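Local atomic coordinates of nuclease-like protein (Chaetomium thermophilum, PDB entry 6GRB), a protein that probably cuts four-way DNA junctions and 5'-flaps as a metal-dependent nuclease, this chain covering the nuclease core and part of the C-terminal region. Residues L18-I23 with S373-P378; N30-L35 with G71-F76; T377-V382 with W442-I447. All coordinates share one frame; numbering follows the deposited sequence.

Interaction 1: L18-I23 with S373-P378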
ATOM      1  N   LEU A  18      -7.771   6.815  -0.267  1.00 55.62           N
ATOM      2  CA  LEU A  18      -6.717   6.425  -1.206  1.00 54.93           C
ATOM      3  C   LEU A  18      -6.814   7.200  -2.520  1.00 54.43           C
ATOM      4  O   LEU A  18      -5.799   7.572  -3.122  1.00 53.96           O
ATOM      5  CB  LEU A  18      -6.795   4.922  -1.473  1.00 55.07           C
ATOM      6  CG  LEU A  18      -5.645   4.254  -2.217  1.00 54.43           C
ATOM      7  CD1 LEU A  18      -4.298   4.744  -1.679  1.00 54.36           C
ATOM      8  CD2 LEU A  18      -5.757   2.739  -2.079  1.00 54.74           C
ATOM      9  N   CYS A  19      -8.035   7.447  -2.980  1.00 56.62           N
ATOM     10  CA  CYS A  19      -8.216   8.317  -4.131  1.00 56.39           C
ATOM     11  C   CYS A  19      -7.627   9.709  -3.886  1.00 56.12           C
ATOM     12  O   CYS A  19      -7.076  10.320  -4.807  1.00 55.80           O
ATOM     13  CB  CYS A  19      -9.699   8.397  -4.488  1.00 57.18           C
ATOM     14  SG  CYS A  19     -10.100   9.691  -5.676  1.00 57.19           S
ATOM     15  N   LYS A  20      -7.730  10.240  -2.662  1.00 57.31           N
ATOM     16  CA  LYS A  20      -7.161  11.570  -2.435  1.00 57.24           C
ATOM     17  C   LYS A  20      -5.638  11.539  -2.487  1.00 57.05           C
ATOM     18  O   LYS A  20      -5.017  12.466  -3.011  1.00 57.00           O
ATOM     19  CB  LYS A  20      -7.618  12.158  -1.109  1.00 57.75           C
ATOM     20  CG  LYS A  20      -7.127  13.590  -0.945  1.00 57.86           C
ATOM     21  CD  LYS A  20      -7.570  14.240   0.334  1.00 58.38           C
ATOM     22  CE  LYS A  20      -6.632  15.377   0.693  1.00 58.63           C
ATOM     23  NZ  LYS A  20      -6.614  16.345  -0.435  1.00 58.40           N
ATOM     24  N   LEU A  21      -5.015  10.482  -1.966  1.00 56.37           N
ATOM     25  CA  LEU A  21      -3.564  10.377  -2.046  1.00 56.48           C
ATOM     26  C   LEU A  21      -3.108  10.246  -3.485  1.00 56.09           C
ATOM     27  O   LEU A  21      -2.131  10.878  -3.895  1.00 56.33           O
ATOM     28  CB  LEU A  21      -3.068   9.181  -1.244  1.00 56.80           C
ATOM     29  CG  LEU A  21      -3.122   9.266   0.267  1.00 57.53           C
ATOM     30  CD1 LEU A  21      -2.887   7.869   0.827  1.00 57.83           C
ATOM     31  CD2 LEU A  21      -2.080  10.250   0.781  1.00 58.27           C
ATOM     32  N   ALA A  22      -3.780   9.392  -4.257  1.00 55.44           N
ATOM     33  CA  ALA A  22      -3.401   9.206  -5.655  1.00 55.26           C
ATOM     34  C   ALA A  22      -3.527  10.510  -6.445  1.00 55.31           C
ATOM     35  O   ALA A  22      -2.625  10.874  -7.210  1.00 55.50           O
ATOM     36  CB  ALA A  22      -4.264   8.110  -6.286  1.00 55.06           C
ATOM     37  N   ILE A  23      -4.646  11.225  -6.279  1.00 55.83           N
ATOM     38  CA  ILE A  23      -4.885  12.395  -7.108  1.00 55.92           C
ATOM     39  C   ILE A  23      -4.069  13.604  -6.629  1.00 56.15           C
ATOM     40  O   ILE A  23      -3.644  14.428  -7.448  1.00 56.28           O
ATOM     41  CB  ILE A  23      -6.391  12.689  -7.159  1.00 56.09           C
ATOM     42  CG1 ILE A  23      -7.125  11.546  -7.868  1.00 56.19           C
ATOM     43  CG2 ILE A  23      -6.678  13.999  -7.866  1.00 56.28           C
ATOM     44  CD1 ILE A  23      -6.840  11.437  -9.375  1.00 56.27           C
ATOM     45  N   SER A 373     -16.339  10.289   0.379  1.00 65.34           N
ATOM     46  CA  SER A 373     -15.590   9.037   0.276  1.00 65.29           C
ATOM     47  C   SER A 373     -14.260   9.215  -0.439  1.00 64.33           C
ATOM     48  O   SER A 373     -13.421   8.313  -0.390  1.00 64.10           O
ATOM     49  CB  SER A 373     -16.408   7.963  -0.459  1.00 66.28           C
ATOM     50  OG  SER A 373     -16.343   8.137  -1.868  1.00 66.32           O
ATOM     51  N   THR A 374     -14.065  10.333  -1.133  1.00 63.75           N
ATOM     52  CA  THR A 374     -12.790  10.704  -1.744  1.00 62.81           C
ATOM     53  C   THR A 374     -12.121  11.859  -0.998  1.00 62.32           C
ATOM     54  O   THR A 374     -11.227  12.509  -1.540  1.00 61.71           O
ATOM     55  CB  THR A 374     -13.002  11.088  -3.205  1.00 62.78           C
ATOM     56  OG1 THR A 374     -13.971  12.142  -3.250  1.00 63.19           O
ATOM     57  CG2 THR A 374     -13.486   9.897  -4.031  1.00 63.44           C
ATOM     58  N   ASP A 375     -12.553  12.124   0.240  1.00 64.24           N
ATOM     59  CA  ASP A 375     -12.187  13.328   0.995  1.00 64.14           C
ATOM     60  C   ASP A 375     -12.326  14.570   0.107  1.00 63.96           C
ATOM     61  O   ASP A 375     -11.465  15.461   0.063  1.00 63.64           O
ATOM     62  CB  ASP A 375     -10.781  13.200   1.604  1.00 63.81           C
ATOM     63  CG  ASP A 375     -10.643  11.963   2.502  1.00 64.11           C
ATOM     64  OD1 ASP A 375     -11.634  11.521   3.097  1.00 64.66           O
ATOM     65  OD2 ASP A 375      -9.532  11.400   2.606  1.00 63.89           O
ATOM     66  N   ALA A 376     -13.431  14.587  -0.649  1.00 65.52           N
ATOM     67  CA  ALA A 376     -13.817  15.692  -1.529  1.00 65.53           C
ATOM     68  C   ALA A 376     -12.859  15.873  -2.710  1.00 64.96           C
ATOM     69  O   ALA A 376     -12.519  16.994  -3.080  1.00 64.79           O
ATOM     70  CB  ALA A 376     -13.963  16.991  -0.747  1.00 65.70           C
ATOM     71  N   THR A 377     -12.414  14.776  -3.313  1.00 63.36           N
ATOM     72  CA  THR A 377     -11.787  14.882  -4.625  1.00 62.97           C
ATOM     73  C   THR A 377     -12.857  15.165  -5.673  1.00 63.53           C
ATOM     74  O   THR A 377     -13.872  14.451  -5.729  1.00 64.22           O
ATOM     75  CB  THR A 377     -11.054  13.616  -5.009  1.00 62.62           C
ATOM     76  OG1 THR A 377     -10.189  13.220  -3.944  1.00 62.28           O
ATOM     77  CG2 THR A 377     -10.217  13.869  -6.254  1.00 62.17           C
ATOM     78  N   PRO A 378     -12.688  16.192  -6.505  1.00 63.33           N
ATOM     79  CA  PRO A 378     -13.690  16.470  -7.545  1.00 63.96           C
ATOM     80  C   PRO A 378     -13.791  15.316  -8.530  1.00 64.25           C
ATOM     81  O   PRO A 378     -12.791  14.844  -9.061  1.00 63.73           O
ATOM     82  CB  PRO A 378     -13.160  17.743  -8.215  1.00 63.68           C
ATOM     83  CG  PRO A 378     -12.338  18.393  -7.157  1.00 63.21           C
ATOM     84  CD  PRO A 378     -11.713  17.287  -6.363  1.00 62.84           C
TER

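Interaction 2: N30-L35 with G71-F76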
ATOM      1  N   ASN A  30       2.843  15.394 -11.203  1.00 63.37           N
ATOM      2  CA  ASN A  30       2.512  15.208 -12.616  1.00 63.41           C
ATOM      3  C   ASN A  30       2.813  13.790 -13.104  1.00 63.80           C
ATOM      4  O   ASN A  30       3.310  13.575 -14.207  1.00 64.49           O
ATOM      5  CB  ASN A  30       3.210  16.259 -13.485  1.00 63.97           C
ATOM      6  CG  ASN A  30       2.467  17.599 -13.473  1.00 63.53           C
ATOM      7  OD1 ASN A  30       2.743  18.482 -12.646  1.00 63.57           O
ATOM      8  ND2 ASN A  30       1.494  17.745 -14.377  1.00 63.24           N
ATOM      9  N   ARG A  31       2.472  12.809 -12.296  1.00 56.91           N
ATOM     10  CA  ARG A  31       2.581  11.414 -12.695  1.00 57.27           C
ATOM     11  C   ARG A  31       1.927  10.581 -11.605  1.00 56.54           C
ATOM     12  O   ARG A  31       1.846  11.026 -10.453  1.00 56.15           O
ATOM     13  CB  ARG A  31       4.049  10.987 -12.921  1.00 58.52           C
ATOM     14  CG  ARG A  31       4.757  10.676 -11.660  1.00 58.74           C
ATOM     15  CD  ARG A  31       6.127  10.116 -11.868  1.00 60.10           C
ATOM     16  NE  ARG A  31       6.778  10.180 -10.574  1.00 60.37           N
ATOM     17  CZ  ARG A  31       8.060   9.921 -10.335  1.00 61.55           C
ATOM     18  NH1 ARG A  31       8.503  10.027  -9.086  1.00 61.81           N
ATOM     19  NH2 ARG A  31       8.892   9.558 -11.317  1.00 62.54           N
ATOM     20  N   PRO A  32       1.439   9.380 -11.929  1.00 53.67           N
ATOM     21  CA  PRO A  32       0.674   8.602 -10.944  1.00 52.88           C
ATOM     22  C   PRO A  32       1.513   8.158  -9.744  1.00 53.13           C
ATOM     23  O   PRO A  32       2.743   8.079  -9.794  1.00 54.14           O
ATOM     24  CB  PRO A  32       0.185   7.402 -11.758  1.00 53.05           C
ATOM     25  CG  PRO A  32       0.210   7.885 -13.168  1.00 53.72           C
ATOM     26  CD  PRO A  32       1.385   8.768 -13.268  1.00 54.35           C
ATOM     27  N   LEU A  33       0.816   7.923  -8.640  1.00 52.72           N
ATOM     28  CA  LEU A  33       1.421   7.420  -7.418  1.00 53.04           C
ATOM     29  C   LEU A  33       1.944   6.016  -7.632  1.00 53.58           C
ATOM     30  O   LEU A  33       1.246   5.171  -8.192  1.00 53.13           O
ATOM     31  CB  LEU A  33       0.373   7.404  -6.297  1.00 52.26           C
ATOM     32  CG  LEU A  33       0.653   6.783  -4.934  1.00 52.58           C
ATOM     33  CD1 LEU A  33       1.567   7.683  -4.167  1.00 53.51           C
ATOM     34  CD2 LEU A  33      -0.641   6.665  -4.185  1.00 51.88           C
ATOM     35  N   ARG A  34       3.162   5.761  -7.162  1.00 51.13           N
ATOM     36  CA  ARG A  34       3.752   4.429  -7.157  1.00 51.97           C
ATOM     37  C   ARG A  34       3.723   3.852  -5.755  1.00 51.95           C
ATOM     38  O   ARG A  34       4.265   4.449  -4.825  1.00 52.70           O
ATOM     39  CB  ARG A  34       5.182   4.480  -7.651  1.00 53.72           C
ATOM     40  CG  ARG A  34       5.270   4.842  -9.052  1.00 53.92           C
ATOM     41  CD  ARG A  34       6.576   5.515  -9.272  1.00 55.14           C
ATOM     42  NE  ARG A  34       6.699   5.868 -10.667  1.00 55.48           N
ATOM     43  CZ  ARG A  34       7.790   6.413 -11.185  1.00 56.45           C
ATOM     44  NH1 ARG A  34       8.830   6.681 -10.384  1.00 57.02           N
ATOM     45  NH2 ARG A  34       7.828   6.713 -12.481  1.00 56.85           N
ATOM     46  N   LEU A  35       3.153   2.658  -5.620  1.00 51.04           N
ATOM     47  CA  LEU A  35       2.904   2.045  -4.321  1.00 50.71           C
ATOM     48  C   LEU A  35       3.581   0.686  -4.239  1.00 51.24           C
ATOM     49  O   LEU A  35       3.353  -0.182  -5.088  1.00 50.86           O
ATOM     50  CB  LEU A  35       1.390   1.900  -4.091  1.00 49.17           C
ATOM     51  CG  LEU A  35       0.877   1.797  -2.658  1.00 49.08           C
ATOM     52  CD1 LEU A  35       1.561   2.902  -1.844  1.00 50.08           C
ATOM     53  CD2 LEU A  35      -0.675   1.939  -2.618  1.00 48.16           C
ATOM     54  N   GLY A  71      -5.864   4.827 -10.584  1.00 56.75           N
ATOM     55  CA  GLY A  71      -4.665   5.191 -11.328  1.00 56.97           C
ATOM     56  C   GLY A  71      -3.367   5.029 -10.556  1.00 56.77           C
ATOM     57  O   GLY A  71      -2.477   5.883 -10.656  1.00 56.99           O
ATOM     58  N   ILE A  72      -3.229   3.956  -9.789  1.00 52.57           N
ATOM     59  CA  ILE A  72      -2.052   3.727  -8.962  1.00 52.63           C
ATOM     60  C   ILE A  72      -1.161   2.731  -9.686  1.00 53.43           C
ATOM     61  O   ILE A  72      -1.656   1.735 -10.217  1.00 53.61           O
ATOM     62  CB  ILE A  72      -2.456   3.215  -7.566  1.00 52.14           C
ATOM     63  CG1 ILE A  72      -3.199   4.316  -6.789  1.00 51.87           C
ATOM     64  CG2 ILE A  72      -1.253   2.642  -6.791  1.00 52.50           C
ATOM     65  CD1 ILE A  72      -3.522   3.944  -5.372  1.00 51.87           C
ATOM     66  N   HIS A  73       0.146   3.013  -9.746  1.00 51.14           N
ATOM     67  CA  HIS A  73       1.139   2.083 -10.285  1.00 52.42           C
ATOM     68  C   HIS A  73       1.661   1.210  -9.145  1.00 52.43           C
ATOM     69  O   HIS A  73       2.508   1.670  -8.361  1.00 52.92           O
ATOM     70  CB  HIS A  73       2.318   2.808 -10.940  1.00 53.79           C
ATOM     71  CG  HIS A  73       2.007   3.455 -12.257  1.00 54.17           C
ATOM     72  ND1 HIS A  73       2.774   4.478 -12.783  1.00 54.89           N
ATOM     73  CD2 HIS A  73       1.014   3.233 -13.149  1.00 54.08           C
ATOM     74  CE1 HIS A  73       2.267   4.849 -13.947  1.00 55.16           C
ATOM     75  NE2 HIS A  73       1.201   4.107 -14.191  1.00 54.79           N
ATOM     76  N   PRO A  74       1.184  -0.032  -9.009  1.00 49.75           N
ATOM     77  CA  PRO A  74       1.553  -0.859  -7.856  1.00 49.52           C
ATOM     78  C   PRO A  74       2.685  -1.820  -8.156  1.00 50.86           C
ATOM     79  O   PRO A  74       2.722  -2.474  -9.200  1.00 51.69           O
ATOM     80  CB  PRO A  74       0.269  -1.650  -7.603  1.00 48.34           C
ATOM     81  CG  PRO A  74      -0.260  -1.876  -8.988  1.00 48.75           C
ATOM     82  CD  PRO A  74       0.132  -0.664  -9.827  1.00 49.44           C
ATOM     83  N   ILE A  75       3.600  -1.948  -7.200  1.00 47.64           N
ATOM     84  CA  ILE A  75       4.571  -3.043  -7.222  1.00 48.35           C
ATOM     85  C   ILE A  75       4.294  -3.931  -6.009  1.00 47.07           C
ATOM     86  O   ILE A  75       4.345  -3.474  -4.857  1.00 46.82           O
ATOM     87  CB  ILE A  75       6.031  -2.551  -7.297  1.00 49.98           C
ATOM     88  CG1 ILE A  75       6.995  -3.732  -7.348  1.00 49.98           C
ATOM     89  CG2 ILE A  75       6.389  -1.648  -6.151  1.00 49.96           C
ATOM     90  CD1 ILE A  75       8.347  -3.403  -7.981  1.00 51.30           C
ATOM     91  N   PHE A  76       3.942  -5.191  -6.281  1.00 50.21           N
ATOM     92  CA  PHE A  76       3.556  -6.151  -5.253  1.00 49.44           C
ATOM     93  C   PHE A  76       4.779  -6.946  -4.812  1.00 49.97           C
ATOM     94  O   PHE A  76       5.402  -7.608  -5.637  1.00 50.39           O
ATOM     95  CB  PHE A  76       2.484  -7.095  -5.791  1.00 48.89           C
ATOM     96  CG  PHE A  76       1.194  -6.420  -6.098  1.00 48.34           C
ATOM     97  CD1 PHE A  76       0.195  -6.368  -5.155  1.00 47.76           C
ATOM     98  CD2 PHE A  76       0.971  -5.857  -7.345  1.00 48.73           C
ATOM     99  CE1 PHE A  76      -1.006  -5.750  -5.441  1.00 47.36           C
ATOM    100  CE2 PHE A  76      -0.211  -5.256  -7.642  1.00 48.23           C
ATOM    101  CZ  PHE A  76      -1.200  -5.189  -6.689  1.00 47.45           C
TER
HETATM  102  O   HOH W   1      -1.881   8.789  -8.895  1.00 53.47           O

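Interaction 3: T377-V382 with W442-I447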
ATOM      1  N   THR A 377     -12.414  14.776  -3.313  1.00 63.36           N
ATOM      2  CA  THR A 377     -11.787  14.882  -4.625  1.00 62.97           C
ATOM      3  C   THR A 377     -12.857  15.165  -5.673  1.00 63.53           C
ATOM      4  O   THR A 377     -13.872  14.451  -5.729  1.00 64.22           O
ATOM      5  CB  THR A 377     -11.054  13.616  -5.009  1.00 62.62           C
ATOM      6  OG1 THR A 377     -10.189  13.220  -3.944  1.00 62.28           O
ATOM      7  CG2 THR A 377     -10.217  13.869  -6.254  1.00 62.17           C
ATOM      8  N   PRO A 378     -12.688  16.192  -6.505  1.00 63.33           N
ATOM      9  CA  PRO A 378     -13.690  16.470  -7.545  1.00 63.96           C
ATOM     10  C   PRO A 378     -13.791  15.316  -8.530  1.00 64.25           C
ATOM     11  O   PRO A 378     -12.791  14.844  -9.061  1.00 63.73           O
ATOM     12  CB  PRO A 378     -13.160  17.743  -8.215  1.00 63.68           C
ATOM     13  CG  PRO A 378     -12.338  18.393  -7.157  1.00 63.21           C
ATOM     14  CD  PRO A 378     -11.713  17.287  -6.363  1.00 62.84           C
ATOM     15  N   GLU A 379     -15.015  14.857  -8.770  1.00 64.41           N
ATOM     16  CA  GLU A 379     -15.257  13.787  -9.722  1.00 65.01           C
ATOM     17  C   GLU A 379     -16.273  14.257 -10.742  1.00 65.97           C
ATOM     18  O   GLU A 379     -17.134  15.090 -10.448  1.00 66.35           O
ATOM     19  CB  GLU A 379     -15.751  12.516  -9.037  1.00 65.64           C
ATOM     20  CG  GLU A 379     -14.692  11.818  -8.193  1.00 64.77           C
ATOM     21  CD  GLU A 379     -15.245  10.601  -7.476  1.00 65.56           C
ATOM     22  OE1 GLU A 379     -14.714   9.492  -7.693  1.00 65.53           O
ATOM     23  OE2 GLU A 379     -16.224  10.756  -6.714  1.00 66.22           O
ATOM     24  N   LEU A 380     -16.154  13.729 -11.951  1.00 66.30           N
ATOM     25  CA  LEU A 380     -17.099  14.010 -13.017  1.00 67.36           C
ATOM     26  C   LEU A 380     -17.834  12.727 -13.385  1.00 68.67           C
ATOM     27  O   LEU A 380     -17.231  11.644 -13.432  1.00 68.62           O
ATOM     28  CB  LEU A 380     -16.384  14.608 -14.238  1.00 66.98           C
ATOM     29  CG  LEU A 380     -15.791  16.025 -14.081  1.00 66.06           C
ATOM     30  CD1 LEU A 380     -15.163  16.522 -15.372  1.00 65.91           C
ATOM     31  CD2 LEU A 380     -16.857  16.990 -13.608  1.00 66.48           C
ATOM     32  N   ARG A 381     -19.137  12.850 -13.616  1.00 68.12           N
ATOM     33  CA  ARG A 381     -19.988  11.714 -13.965  1.00 69.66           C
ATOM     34  C   ARG A 381     -19.851  11.446 -15.457  1.00 70.30           C
ATOM     35  O   ARG A 381     -20.318  12.237 -16.280  1.00 70.60           O
ATOM     36  CB  ARG A 381     -21.444  12.010 -13.602  1.00 70.60           C
ATOM     37  CG  ARG A 381     -22.387  10.862 -13.812  1.00 72.18           C
ATOM     38  CD  ARG A 381     -22.120   9.758 -12.814  1.00 72.29           C
ATOM     39  NE  ARG A 381     -23.256   8.845 -12.722  1.00 73.72           N
ATOM     40  CZ  ARG A 381     -23.277   7.735 -11.983  1.00 74.14           C
ATOM     41  NH1 ARG A 381     -22.211   7.394 -11.264  1.00 73.35           N
ATOM     42  NH2 ARG A 381     -24.363   6.961 -11.973  1.00 75.23           N
ATOM     43  N   VAL A 382     -19.152  10.375 -15.812  1.00 71.65           N
ATOM     44  CA  VAL A 382     -18.911  10.097 -17.222  1.00 72.18           C
ATOM     45  C   VAL A 382     -19.600   8.868 -17.793  1.00 73.99           C
ATOM     46  O   VAL A 382     -19.732   7.837 -17.135  1.00 74.59           O
ATOM     47  CB  VAL A 382     -17.400   9.984 -17.513  1.00 70.82           C
ATOM     48  CG1 VAL A 382     -17.168   9.572 -18.959  1.00 70.82           C
ATOM     49  CG2 VAL A 382     -16.702  11.301 -17.208  1.00 69.74           C
ATOM     50  N   TRP A 442     -18.118   7.510 -11.878  1.00 69.99           N
ATOM     51  CA  TRP A 442     -17.482   8.700 -11.321  1.00 68.27           C
ATOM     52  C   TRP A 442     -15.969   8.576 -11.474  1.00 66.61           C
ATOM     53  O   TRP A 442     -15.357   7.638 -10.941  1.00 66.17           O
ATOM     54  CB  TRP A 442     -17.847   8.901  -9.850  1.00 68.05           C
ATOM     55  CG  TRP A 442     -19.261   9.321  -9.586  1.00 69.08           C
ATOM     56  CD1 TRP A 442     -20.252   8.552  -9.064  1.00 70.25           C
ATOM     57  CD2 TRP A 442     -19.830  10.623  -9.790  1.00 68.83           C
ATOM     58  NE1 TRP A 442     -21.409   9.281  -8.947  1.00 70.60           N
ATOM     59  CE2 TRP A 442     -21.175  10.558  -9.382  1.00 69.81           C
ATOM     60  CE3 TRP A 442     -19.332  11.834 -10.278  1.00 67.89           C
ATOM     61  CZ2 TRP A 442     -22.030  11.658  -9.446  1.00 69.85           C
ATOM     62  CZ3 TRP A 442     -20.169  12.926 -10.335  1.00 68.05           C
ATOM     63  CH2 TRP A 442     -21.508  12.832  -9.930  1.00 69.03           C
ATOM     64  N   VAL A 443     -15.365   9.524 -12.187  1.00 66.13           N
ATOM     65  CA  VAL A 443     -13.918   9.517 -12.410  1.00 64.65           C
ATOM     66  C   VAL A 443     -13.344  10.840 -11.917  1.00 63.57           C
ATOM     67  O   VAL A 443     -13.963  11.897 -12.137  1.00 63.93           O
ATOM     68  CB  VAL A 443     -13.586   9.255 -13.889  1.00 64.90           C
ATOM     69  CG1 VAL A 443     -12.086   9.256 -14.112  1.00 63.74           C
ATOM     70  CG2 VAL A 443     -14.188   7.925 -14.325  1.00 65.84           C
ATOM     71  N   PRO A 444     -12.205  10.825 -11.215  1.00 63.48           N
ATOM     72  CA  PRO A 444     -11.621  12.087 -10.706  1.00 62.70           C
ATOM     73  C   PRO A 444     -11.347  13.087 -11.818  1.00 62.67           C
ATOM     74  O   PRO A 444     -10.768  12.749 -12.851  1.00 62.62           O
ATOM     75  CB  PRO A 444     -10.327  11.626 -10.023  1.00 61.71           C
ATOM     76  CG  PRO A 444     -10.652  10.219  -9.562  1.00 61.97           C
ATOM     77  CD  PRO A 444     -11.564   9.635 -10.617  1.00 62.98           C
ATOM     78  N   GLU A 445     -11.763  14.336 -11.583  1.00 67.37           N
ATOM     79  CA  GLU A 445     -11.707  15.380 -12.608  1.00 67.52           C
ATOM     80  C   GLU A 445     -10.295  15.563 -13.170  1.00 66.90           C
ATOM     81  O   GLU A 445     -10.132  15.824 -14.368  1.00 67.18           O
ATOM     82  CB  GLU A 445     -12.232  16.709 -12.038  1.00 67.59           C
ATOM     83  CG  GLU A 445     -12.274  17.842 -13.031  1.00 67.83           C
ATOM     84  CD  GLU A 445     -12.681  19.169 -12.394  1.00 67.87           C
ATOM     85  OE1 GLU A 445     -12.460  19.328 -11.176  1.00 67.50           O
ATOM     86  OE2 GLU A 445     -13.220  20.065 -13.100  1.00 68.33           O
ATOM     87  N   THR A 446      -9.259  15.439 -12.339  1.00 64.52           N
ATOM     88  CA  THR A 446      -7.952  15.710 -12.919  1.00 64.23           C
ATOM     89  C   THR A 446      -7.475  14.559 -13.793  1.00 64.35           C
ATOM     90  O   THR A 446      -6.691  14.779 -14.726  1.00 64.50           O
ATOM     91  CB  THR A 446      -6.913  16.059 -11.843  1.00 63.75           C
ATOM     92  OG1 THR A 446      -6.781  14.990 -10.908  1.00 63.51           O
ATOM     93  CG2 THR A 446      -7.275  17.327 -11.123  1.00 63.96           C
ATOM     94  N   ILE A 447      -7.958  13.338 -13.557  1.00 63.30           N
ATOM     95  CA  ILE A 447      -7.649  12.276 -14.512  1.00 63.61           C
ATOM     96  C   ILE A 447      -8.330  12.556 -15.853  1.00 64.42           C
ATOM     97  O   ILE A 447      -7.774  12.271 -16.918  1.00 64.81           O
ATOM     98  CB  ILE A 447      -8.019  10.892 -13.934  1.00 63.58           C
ATOM     99  CG1 ILE A 447      -7.002  10.477 -12.879  1.00 62.84           C
ATOM    100  CG2 ILE A 447      -8.078   9.829 -15.029  1.00 64.22           C
ATOM    101  CD1 ILE A 447      -7.134   9.060 -12.432  1.00 62.78           C
TER

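Interaction 1: L18-I23 with S373-P378
K20 and T377 meet where the first turn of helix 18-29 comes up against a loop from far along the chain. The aliphatic part of the K20 side chain crosses that of D375 at about a right angle, CD of K20 lying 3.6 Å from CB of D375. The lysine therefore serves this contact as a hydrocarbon rod. A bend at chi4 carries NZ to a salt bridge with D24, and NZ of K20 stays 6.5 Å from OD2 of D375. The aspartate in turn is engaged by S17 N and H168 NE2.

T377 uses its two branches differently. Its methyl CG2 packs 3.9 Å from CG2 of I23, while its hydroxyl gives a 2.7 Å hydrogen bond from OG1 to the carbonyl O of T374, arriving in the carbonyl plane on a lone pair. The same oxygen accepts from T377 N at 3.1 Å. This backbone bond closes a β-turn over D375 and A376, both with positive phi, in a left-handed form close to type III'. The turn lies in the connection of a β-hairpin, between the antiparallel strands 364-371 and 377-384, and it presents its residues to a helix of the XPG N-terminal domain.

C19 fills the angle between the two threonines. With SG anti to the backbone N (chi1 168°), the sulphur rests 3.8 Å from CG2 of T374 and 3.9 Å from OG1 of T377. These are van der Waals contacts, as is the approach of K20 CB to T374 O at 3.7 Å. T374 OG1 is in turn hydrogen-bonded to H371 O, just before the loop. L70 of helix 55-70 and P444 also pack on C19.

Interaction 2: N30-L35 with G71-F76
P32 lies over one face of the H73 ring in a CH-pi contact: CB of P32 stands 4.1 Å from the ring centroid, 14° off the normal and shifted toward the rim, and CG of P32 comes 3.7 Å from CE1 of H73. The guanidinium of R34 is turned nearly into the plane of the imidazole, with 24° between the two planes, and its chain runs obliquely past H73, CG of R34 being 4.1 Å from CB of H73. R31 is set over one face of the R34 guanidinium, toward its rim, so two like charges sit close without a bond between them.

Beneath these groups the backbones run parallel. H73 N gives a 2.9 Å hydrogen bond to L33 O, L35 N one of 3.0 Å to H73 O, and I75 N one of 2.8 Å to L35 O. Just ahead of the bonded region a water accepts from L33 N and reaches G71 O only weakly. G71 ends the preceding helix in a Schellman motif, its positive phi suiting a residue without a side chain.

The apolar side differs in character. L33 and I72 lie alongside each other, and CB of L35 is 3.9 Å from CG2 of I72. I72 also packs on L18 and A22 of helix 18-29, through CD1 and CG1. Adjacent parallel strands joined through helix 55-70 form a β-α-β crossover, the building unit of the PIN-like nuclease fold.

Interaction 3: T377-V382 with W442-I447
L380 and V443 form the hydrogen-bonded pair of an antiparallel strand contact, N of L380 to O of V443 at 2.9 Å and N of V443 to O of L380 at 3.1 Å, while the strand axes make an angle of 137° and E445 N, at the start of the next helix, bonds to P378 O. R381 crosses the W442 indole at about a right angle. A bend at chi2 (69°) puts CD of R381 over the ring system, 3.6 Å above its plane, and its CB lies over the six-membered ring at 3.8 Å from the centroid. CZ of R381 is 4.4 Å from the centroid of the W442 five-membered ring and 31° off its normal, an off-centre cation-pi contact. NH1 of R381 and NE1 of W442, both donors, are close but not hydrogen-bonded. OE1 of E379 comes 3.8 Å from CB of W442, while OE2 of E379 holds R369, which also makes a cation-pi contact with W442. E445 packs its CG 3.9 Å from CD1 of L380 and directs OE1 to R368. The indole thus serves two arginines; E379 and E445 would offset R369 and R368, while E460, close to E445, could raise the pKa of one of that pair.

Overall arrangement
Interactions 1 and 3 share T377 and P378 on strand 377-384, and I23 connects them directly by packing on P444, T446 and I447. Interaction 2 belongs to the nuclease sheet; its I72 packs on L18 and A22, so helix 18-29 lies between that sheet and the C-terminal three-stranded one. Interactions 2 and 3 do not touch. All three contacts are largely buried, yet their chemistry differs with place. Main-chain bonds join neighbouring strands in interactions 2 and 3, parallel in one and antiparallel in the other, whereas interaction 1, between helix and hairpin turn, relies on van der Waals packing. Arginine-aromatic chemistry marks the partly exposed side of interaction 3.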